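Local coordinates for protein japanin (Rhipicephalus appendiculatus, PDB 4BOE) that binds cholesterol in a lipocalin pocket and modulates the host immune response by blocking dendritic cell differentiation from monocytes, at residues L103-L116 with T129-P141. Sequence-based numbering, arbitrary orientation. Where two conformers were deposited one is given.
With NAG (2-acetamido-2-deoxy-beta-D-glucopyranose), chain B.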
ATOM      1  N   LEU A 103      -6.219   1.150  -5.595  1.00 28.17           N
ATOM      2  CA  LEU A 103      -5.507   2.336  -6.072  1.00 29.47           C
ATOM      3  C   LEU A 103      -5.958   3.528  -5.220  1.00 33.18           C
ATOM      4  O   LEU A 103      -7.133   3.889  -5.252  1.00 32.25           O
ATOM      5  CB  LEU A 103      -5.800   2.571  -7.569  1.00 29.44           C
ATOM      6  CG  LEU A 103      -5.115   3.755  -8.226  1.00 34.07           C
ATOM      7  CD1 LEU A 103      -3.603   3.623  -8.169  1.00 33.72           C
ATOM      8  CD2 LEU A 103      -5.562   3.874  -9.681  1.00 33.36           C
ATOM      9  N   LEU A 104      -5.021   4.104  -4.447  1.00 29.01           N
ATOM     10  CA  LEU A 104      -5.248   5.217  -3.535  1.00 29.33           C
ATOM     11  C   LEU A 104      -4.594   6.493  -3.996  1.00 33.19           C
ATOM     12  O   LEU A 104      -3.536   6.437  -4.595  1.00 32.80           O
ATOM     13  CB  LEU A 104      -4.668   4.881  -2.146  1.00 29.21           C
ATOM     14  CG  LEU A 104      -5.196   3.684  -1.433  1.00 32.51           C
ATOM     15  CD1 LEU A 104      -4.437   3.501  -0.083  1.00 32.80           C
ATOM     16  CD2 LEU A 104      -6.703   3.794  -1.228  1.00 32.95           C
ATOM     17  N   SER A 105      -5.190   7.641  -3.671  1.00 31.01           N
ATOM     18  CA  SER A 105      -4.638   8.967  -4.015  1.00 30.85           C
ATOM     19  C   SER A 105      -4.622   9.829  -2.772  1.00 34.77           C
ATOM     20  O   SER A 105      -5.481   9.687  -1.917  1.00 31.44           O
ATOM     21  CB  SER A 105      -5.479   9.718  -5.068  1.00 32.75           C
ATOM     22  OG  SER A 105      -5.338   9.239  -6.388  1.00 41.93           O
ATOM     23  N   ASP A 106      -3.744  10.814  -2.760  1.00 37.30           N
ATOM     24  CA  ASP A 106      -3.709  11.811  -1.698  1.00 41.36           C
ATOM     25  C   ASP A 106      -4.923  12.769  -1.784  1.00 49.10           C
ATOM     26  O   ASP A 106      -5.347  13.135  -2.875  1.00 46.74           O
ATOM     27  CB  ASP A 106      -2.416  12.650  -1.775  1.00 44.60           C
ATOM     28  CG  ASP A 106      -2.150  13.345  -0.464  1.00 63.66           C
ATOM     29  OD1 ASP A 106      -1.812  12.650   0.506  1.00 65.27           O
ATOM     30  OD2 ASP A 106      -2.439  14.555  -0.367  1.00 76.67           O
ATOM     31  N   LEU A 107      -5.429  13.215  -0.634  1.00 53.00           N
ATOM     32  CA  LEU A 107      -6.582  14.127  -0.550  1.00 56.18           C
ATOM     33  C   LEU A 107      -6.259  15.596  -0.766  1.00 63.46           C
ATOM     34  O   LEU A 107      -6.991  16.251  -1.488  1.00 65.42           O
ATOM     35  CB  LEU A 107      -7.277  14.006   0.822  1.00 57.38           C
ATOM     36  CG  LEU A 107      -8.734  13.593   0.792  1.00 63.35           C
ATOM     37  CD1 LEU A 107      -8.853  12.127   0.512  1.00 64.44           C
ATOM     38  CD2 LEU A 107      -9.416  13.941   2.115  1.00 65.40           C
ATOM     39  N   LYS A 108      -5.227  16.124  -0.100  1.00 62.51           N
ATOM     40  CA  LYS A 108      -4.926  17.563  -0.070  1.00 65.00           C
ATOM     41  C   LYS A 108      -3.991  18.115  -1.165  1.00 71.32           C
ATOM     42  O   LYS A 108      -3.911  19.342  -1.304  1.00 72.31           O
ATOM     43  CB  LYS A 108      -4.364  17.944   1.313  1.00 68.80           C
ATOM     44  CG  LYS A 108      -5.368  17.729   2.453  1.00 91.56           C
ATOM     45  CD  LYS A 108      -4.758  18.033   3.821  1.00107.42           C
ATOM     46  CE  LYS A 108      -5.742  17.857   4.959  1.00122.71           C
ATOM     47  NZ  LYS A 108      -5.901  16.431   5.358  1.00131.06           N
ATOM     48  N   GLU A 109      -3.305  17.262  -1.935  1.00 67.32           N
ATOM     49  CA  GLU A 109      -2.431  17.747  -3.004  1.00 67.35           C
ATOM     50  C   GLU A 109      -3.238  17.941  -4.305  1.00 70.08           C
ATOM     51  O   GLU A 109      -4.051  17.072  -4.645  1.00 69.74           O
ATOM     52  CB  GLU A 109      -1.293  16.752  -3.246  1.00 69.35           C
ATOM     53  CG  GLU A 109      -0.328  16.622  -2.081  1.00 85.51           C
ATOM     54  CD  GLU A 109       0.587  15.408  -2.154  1.00108.56           C
ATOM     55  OE1 GLU A 109       0.138  14.348  -2.653  1.00 85.34           O
ATOM     56  OE2 GLU A 109       1.746  15.510  -1.685  1.00101.89           O
ATOM     57  N   VAL A 110      -3.023  19.080  -5.029  1.00 65.99           N
ATOM     58  CA  VAL A 110      -3.694  19.346  -6.325  1.00 64.57           C
ATOM     59  C   VAL A 110      -3.179  18.328  -7.338  1.00 62.40           C
ATOM     60  O   VAL A 110      -3.977  17.734  -8.042  1.00 63.08           O
ATOM     61  CB  VAL A 110      -3.567  20.816  -6.850  1.00 70.11           C
ATOM     62  CG1 VAL A 110      -2.115  21.208  -7.184  1.00 70.52           C
ATOM     63  CG2 VAL A 110      -4.461  21.034  -8.076  1.00 70.30           C
ATOM     64  N   ARG A 111      -1.860  18.087  -7.364  1.00 54.06           N
ATOM     65  CA  ARG A 111      -1.234  17.069  -8.211  1.00 52.71           C
ATOM     66  C   ARG A 111      -1.138  15.844  -7.289  1.00 53.65           C
ATOM     67  O   ARG A 111      -0.120  15.551  -6.681  1.00 55.27           O
ATOM     68  CB  ARG A 111       0.120  17.575  -8.723  1.00 52.66           C
ATOM     69  CG  ARG A 111       0.637  16.857  -9.935  1.00 63.76           C
ATOM     70  CD  ARG A 111       1.599  17.736 -10.708  1.00 67.31           C
ATOM     71  NE  ARG A 111       2.176  17.002 -11.831  1.00 60.48           N
ATOM     72  CZ  ARG A 111       3.158  16.114 -11.732  1.00 67.82           C
ATOM     73  NH1 ARG A 111       3.712  15.847 -10.552  1.00 52.62           N
ATOM     74  NH2 ARG A 111       3.596  15.483 -12.812  1.00 56.45           N
ATOM     75  N   SER A 112      -2.270  15.199  -7.107  1.00 46.70           N
ATOM     76  CA  SER A 112      -2.427  14.127  -6.143  1.00 44.81           C
ATOM     77  C   SER A 112      -1.512  12.886  -6.339  1.00 45.77           C
ATOM     78  O   SER A 112      -1.608  12.229  -7.375  1.00 44.46           O
ATOM     79  CB  SER A 112      -3.877  13.696  -6.128  1.00 46.35           C
ATOM     80  OG  SER A 112      -4.079  12.762  -5.095  1.00 56.86           O
ATOM     81  N   THR A 113      -0.683  12.550  -5.315  1.00 37.68           N
ATOM     82  CA  THR A 113       0.187  11.385  -5.372  1.00 36.74           C
ATOM     83  C   THR A 113      -0.657  10.128  -5.197  1.00 39.52           C
ATOM     84  O   THR A 113      -1.667  10.140  -4.497  1.00 39.40           O
ATOM     85  CB  THR A 113       1.334  11.437  -4.369  1.00 38.61           C
ATOM     86  OG1 THR A 113       0.818  11.431  -3.054  1.00 38.40           O
ATOM     87  CG2 THR A 113       2.276  12.612  -4.612  1.00 36.33           C
ATOM     88  N   CYS A 114      -0.155   9.051  -5.755  1.00 36.41           N
ATOM     89  CA  CYS A 114      -0.861   7.771  -5.758  0.50 36.35           C
ATOM     90  C   CYS A 114      -0.003   6.602  -5.319  1.00 36.57           C
ATOM     91  O   CYS A 114       1.205   6.646  -5.376  1.00 34.98           O
ATOM     92  CB  CYS A 114      -1.468   7.503  -7.139  0.50 37.62           C
ATOM     93  SG  CYS A 114      -0.486   6.373  -8.169  0.50 42.16           S
ATOM     94  N   SER A 115      -0.689   5.513  -4.945  1.00 31.02           N
ATOM     95  CA  SER A 115      -0.098   4.230  -4.558  1.00 29.86           C
ATOM     96  C   SER A 115      -1.029   3.109  -5.058  1.00 33.57           C
ATOM     97  O   SER A 115      -2.258   3.205  -4.928  1.00 31.03           O
ATOM     98  CB  SER A 115       0.218   4.114  -3.070  1.00 29.89           C
ATOM     99  OG  SER A 115      -0.898   4.179  -2.216  1.00 30.20           O
ATOM    100  N   LEU A 116      -0.427   2.100  -5.698  1.00 29.32           N
ATOM    101  CA  LEU A 116      -1.107   0.943  -6.236  1.00 27.95           C
ATOM    102  C   LEU A 116      -0.686  -0.251  -5.403  1.00 29.97           C
ATOM    103  O   LEU A 116       0.498  -0.454  -5.196  1.00 28.09           O
ATOM    104  CB  LEU A 116      -0.725   0.736  -7.714  1.00 27.28           C
ATOM    105  CG  LEU A 116      -1.241  -0.551  -8.369  1.00 30.58           C
ATOM    106  CD1 LEU A 116      -2.723  -0.546  -8.482  1.00 30.59           C
ATOM    107  CD2 LEU A 116      -0.576  -0.765  -9.697  1.00 33.96           C
ATOM    108  N   THR A 129      -5.099  -3.805 -17.695  1.00 35.49           N
ATOM    109  CA  THR A 129      -6.134  -2.831 -17.354  1.00 36.08           C
ATOM    110  C   THR A 129      -5.790  -1.998 -16.103  1.00 38.58           C
ATOM    111  O   THR A 129      -6.076  -0.815 -16.074  1.00 37.40           O
ATOM    112  CB  THR A 129      -7.454  -3.551 -17.127  1.00 50.37           C
ATOM    113  OG1 THR A 129      -7.221  -4.587 -16.157  1.00 54.73           O
ATOM    114  CG2 THR A 129      -8.030  -4.134 -18.409  1.00 51.95           C
ATOM    115  N   ILE A 130      -5.223  -2.635 -15.065  1.00 36.17           N
ATOM    116  CA  ILE A 130      -4.842  -1.968 -13.810  1.00 35.75           C
ATOM    117  C   ILE A 130      -3.651  -1.113 -14.086  1.00 32.84           C
ATOM    118  O   ILE A 130      -3.570  -0.001 -13.594  1.00 30.23           O
ATOM    119  CB  ILE A 130      -4.534  -3.009 -12.693  1.00 40.23           C
ATOM    120  CG1 ILE A 130      -5.814  -3.710 -12.321  1.00 41.80           C
ATOM    121  CG2 ILE A 130      -3.911  -2.357 -11.432  1.00 42.11           C
ATOM    122  CD1 ILE A 130      -5.606  -5.003 -11.638  1.00 53.55           C
ATOM    123  N   ASN A 131      -2.716  -1.647 -14.850  1.00 29.94           N
ATOM    124  CA  ASN A 131      -1.494  -0.935 -15.228  1.00 31.03           C
ATOM    125  C   ASN A 131      -1.838   0.331 -16.018  1.00 33.01           C
ATOM    126  O   ASN A 131      -1.302   1.400 -15.745  1.00 32.18           O
ATOM    127  CB  ASN A 131      -0.580  -1.871 -16.064  1.00 31.03           C
ATOM    128  CG  ASN A 131       0.729  -1.237 -16.351  1.00 39.18           C
ATOM    129  OD1 ASN A 131       1.411  -0.794 -15.423  1.00 37.74           O
ATOM    130  ND2 ASN A 131       1.085  -1.110 -17.622  1.00 40.93           N
ATOM    131  N   ARG A 132      -2.764   0.206 -16.974  1.00 30.68           N
ATOM    132  CA  ARG A 132      -3.244   1.334 -17.757  1.00 30.68           C
ATOM    133  C   ARG A 132      -3.904   2.394 -16.850  1.00 34.27           C
ATOM    134  O   ARG A 132      -3.549   3.568 -16.932  1.00 34.86           O
ATOM    135  CB  ARG A 132      -4.192   0.846 -18.885  1.00 31.90           C
ATOM    136  CG  ARG A 132      -4.777   1.985 -19.701  1.00 32.74           C
ATOM    137  CD  ARG A 132      -5.563   1.464 -20.873  1.00 34.57           C
ATOM    138  NE  ARG A 132      -6.131   2.554 -21.656  1.00 41.13           N
ATOM    139  CZ  ARG A 132      -5.450   3.359 -22.475  1.00 50.37           C
ATOM    140  NH1 ARG A 132      -4.141   3.204 -22.645  1.00 38.96           N
ATOM    141  NH2 ARG A 132      -6.076   4.323 -23.131  1.00 39.79           N
ATOM    142  N   THR A 133      -4.763   1.989 -15.932  1.00 30.39           N
ATOM    143  CA  THR A 133      -5.378   2.925 -14.975  1.00 29.40           C
ATOM    144  C   THR A 133      -4.353   3.630 -14.127  1.00 31.51           C
ATOM    145  O   THR A 133      -4.448   4.835 -13.906  1.00 30.58           O
ATOM    146  CB  THR A 133      -6.365   2.174 -14.063  1.00 35.38           C
ATOM    147  OG1 THR A 133      -7.319   1.524 -14.883  1.00 40.77           O
ATOM    148  CG2 THR A 133      -7.083   3.084 -13.094  1.00 32.83           C
ATOM    149  N   PHE A 134      -3.401   2.881 -13.611  1.00 29.00           N
ATOM    150  CA  PHE A 134      -2.334   3.458 -12.791  1.00 30.38           C
ATOM    151  C   PHE A 134      -1.550   4.529 -13.572  1.00 33.68           C
ATOM    152  O   PHE A 134      -1.365   5.638 -13.069  1.00 31.28           O
ATOM    153  CB  PHE A 134      -1.422   2.332 -12.249  1.00 32.12           C
ATOM    154  CG  PHE A 134      -0.120   2.792 -11.669  1.00 33.59           C
ATOM    155  CD1 PHE A 134      -0.085   3.498 -10.475  1.00 35.85           C
ATOM    156  CD2 PHE A 134       1.081   2.466 -12.277  1.00 35.92           C
ATOM    157  CE1 PHE A 134       1.123   3.899  -9.930  1.00 36.53           C
ATOM    158  CE2 PHE A 134       2.289   2.899 -11.739  1.00 38.54           C
ATOM    159  CZ  PHE A 134       2.296   3.649 -10.597  1.00 36.33           C
ATOM    160  N   TYR A 135      -1.134   4.214 -14.799  1.00 31.97           N
ATOM    161  CA  TYR A 135      -0.389   5.171 -15.626  1.00 33.79           C
ATOM    162  C   TYR A 135      -1.239   6.367 -16.099  1.00 40.16           C
ATOM    163  O   TYR A 135      -0.704   7.439 -16.329  1.00 42.08           O
ATOM    164  CB  TYR A 135       0.305   4.481 -16.808  1.00 34.66           C
ATOM    165  CG  TYR A 135       1.654   3.934 -16.437  1.00 36.14           C
ATOM    166  CD1 TYR A 135       1.784   2.672 -15.886  1.00 37.06           C
ATOM    167  CD2 TYR A 135       2.797   4.715 -16.549  1.00 38.89           C
ATOM    168  CE1 TYR A 135       3.016   2.180 -15.485  1.00 38.34           C
ATOM    169  CE2 TYR A 135       4.049   4.219 -16.194  1.00 38.93           C
ATOM    170  CZ  TYR A 135       4.151   2.955 -15.638  1.00 43.59           C
ATOM    171  OH  TYR A 135       5.368   2.455 -15.255  1.00 48.84           O
ATOM    172  N   THR A 136      -2.540   6.211 -16.176  1.00 35.94           N
ATOM    173  CA  THR A 136      -3.432   7.310 -16.520  1.00 36.22           C
ATOM    174  C   THR A 136      -3.589   8.329 -15.377  1.00 42.16           C
ATOM    175  O   THR A 136      -3.435   9.523 -15.567  1.00 41.95           O
ATOM    176  CB  THR A 136      -4.795   6.727 -16.921  1.00 36.91           C
ATOM    177  OG1 THR A 136      -4.585   5.921 -18.066  1.00 38.90           O
ATOM    178  CG2 THR A 136      -5.840   7.795 -17.219  1.00 37.33           C
ATOM    179  N   ILE A 137      -3.930   7.841 -14.213  1.00 40.86           N
ATOM    180  CA  ILE A 137      -4.316   8.643 -13.053  1.00 41.94           C
ATOM    181  C   ILE A 137      -3.218   9.203 -12.190  1.00 42.87           C
ATOM    182  O   ILE A 137      -3.430  10.213 -11.513  1.00 42.73           O
ATOM    183  CB  ILE A 137      -5.230   7.694 -12.155  1.00 46.60           C
ATOM    184  CG1 ILE A 137      -6.538   7.324 -12.849  1.00 48.80           C
ATOM    185  CG2 ILE A 137      -5.496   8.226 -10.757  1.00 48.99           C
ATOM    186  CD1 ILE A 137      -7.383   8.482 -13.365  1.00 62.37           C
ATOM    187  N   CYS A 138      -2.107   8.523 -12.135  1.00 38.44           N
ATOM    188  CA  CYS A 138      -0.979   8.794 -11.226  0.50 38.05           C
ATOM    189  C   CYS A 138       0.032   9.766 -11.794  1.00 40.94           C
ATOM    190  O   CYS A 138       0.567   9.477 -12.847  1.00 40.37           O
ATOM    191  CB  CYS A 138      -0.299   7.469 -10.883  0.50 38.36           C
ATOM    192  SG  CYS A 138       0.732   7.493  -9.391  0.50 42.29           S
ATOM    193  N   PRO A 139       0.370  10.873 -11.084  1.00 36.59           N
ATOM    194  CA  PRO A 139       1.441  11.734 -11.614  1.00 36.74           C
ATOM    195  C   PRO A 139       2.785  11.046 -11.360  1.00 42.95           C
ATOM    196  O   PRO A 139       2.954  10.416 -10.310  1.00 43.53           O
ATOM    197  CB  PRO A 139       1.323  13.027 -10.792  1.00 37.45           C
ATOM    198  CG  PRO A 139       0.610  12.631  -9.569  1.00 41.13           C
ATOM    199  CD  PRO A 139      -0.214  11.435  -9.844  1.00 35.45           C
ATOM    200  N   ASP A 140       3.712  11.125 -12.325  1.00 39.87           N
ATOM    201  CA  ASP A 140       5.071  10.560 -12.196  1.00 38.89           C
ATOM    202  C   ASP A 140       5.071   9.115 -11.689  1.00 39.98           C
ATOM    203  O   ASP A 140       5.730   8.814 -10.694  1.00 38.44           O
ATOM    204  CB  ASP A 140       5.903  11.431 -11.245  1.00 42.26           C
ATOM    205  CG  ASP A 140       5.845  12.929 -11.498  1.00 57.10           C
ATOM    206  OD1 ASP A 140       6.026  13.347 -12.671  1.00 58.77           O
ATOM    207  OD2 ASP A 140       5.610  13.684 -10.527  1.00 63.62           O
ATOM    208  N   PRO A 141       4.292   8.232 -12.340  1.00 36.55           N
ATOM    209  CA  PRO A 141       4.181   6.838 -11.912  1.00 37.04           C
ATOM    210  C   PRO A 141       5.544   6.086 -11.926  1.00 42.81           C
ATOM    211  O   PRO A 141       6.288   6.169 -12.912  1.00 43.45           O
ATOM    212  CB  PRO A 141       3.179   6.254 -12.919  1.00 38.44           C
ATOM    213  CG  PRO A 141       3.369   7.061 -14.132  1.00 41.86           C
ATOM    214  CD  PRO A 141       3.848   8.402 -13.738  1.00 36.71           C
TER
HETATM  215  C1  NAG B   1       2.330  -0.523 -18.017  1.00 42.72           C
HETATM  216  C2  NAG B   1       3.157  -1.472 -18.884  1.00 48.48           C
HETATM  217  C3  NAG B   1       4.461  -0.760 -19.246  1.00 50.45           C
HETATM  218  C4  NAG B   1       4.157   0.567 -19.935  1.00 51.83           C
HETATM  219  C5  NAG B   1       3.279   1.420 -19.024  1.00 46.48           C
HETATM  220  C6  NAG B   1       2.858   2.733 -19.634  1.00 46.99           C
HETATM  221  C7  NAG B   1       2.645  -3.815 -18.260  1.00 63.01           C
HETATM  222  C8  NAG B   1       2.916  -4.886 -17.247  1.00 67.52           C
HETATM  223  N2  NAG B   1       3.429  -2.715 -18.178  1.00 54.34           N
HETATM  224  O3  NAG B   1       5.218  -1.612 -20.095  1.00 55.39           O
HETATM  225  O4  NAG B   1       5.362   1.272 -20.227  1.00 57.12           O
HETATM  226  O5  NAG B   1       2.078   0.704 -18.695  1.00 41.90           O
HETATM  227  O6  NAG B   1       2.449   2.577 -20.990  1.00 49.70           O
HETATM  228  O7  NAG B   1       1.731  -3.915 -19.080  1.00 65.75           O
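Leu103, Cys114 and Leu116 meet Ile130, Thr133 and Phe134 where the helix after the lipocalin barrel packs on the outer side of a β-hairpin, running antiparallel to strand 114-116 with the axes 9.8 Å apart. On the inner face of the same strand, Ser115 touches the bound cholesterol. With CG anti to the backbone N (chi1 166°), the Phe134 ring is set against the strands, with Leu103 CD1 at its edge and, in the conformer modelled here, Cys114 SG as well. Leu116 crosses Ile130 at about a right angle, its CD1 3.7 Å from Ile130 CG2. Cys114 and Cys138 form a disulfide that ties the hairpin to the helix's C-terminal end. Beyond it, the extended Arg111 side chain grips Asp140 end-on: NH1 donates to OD2 at 2.9 Å and NH2 to OD1 at 3.2 Å, both nearly straight. The oxygens lie close to the guanidinium plane but are approached from above the carboxylate, the two planes being 47° apart. An asparagine in place of Asp140 would probably cost Arg111 its countercharge and one of its two acceptors, leaving the guanidinium freer to turn. Pro139 CB sits over the centre of one guanidinium face, 3.7 Å from Arg111 CZ.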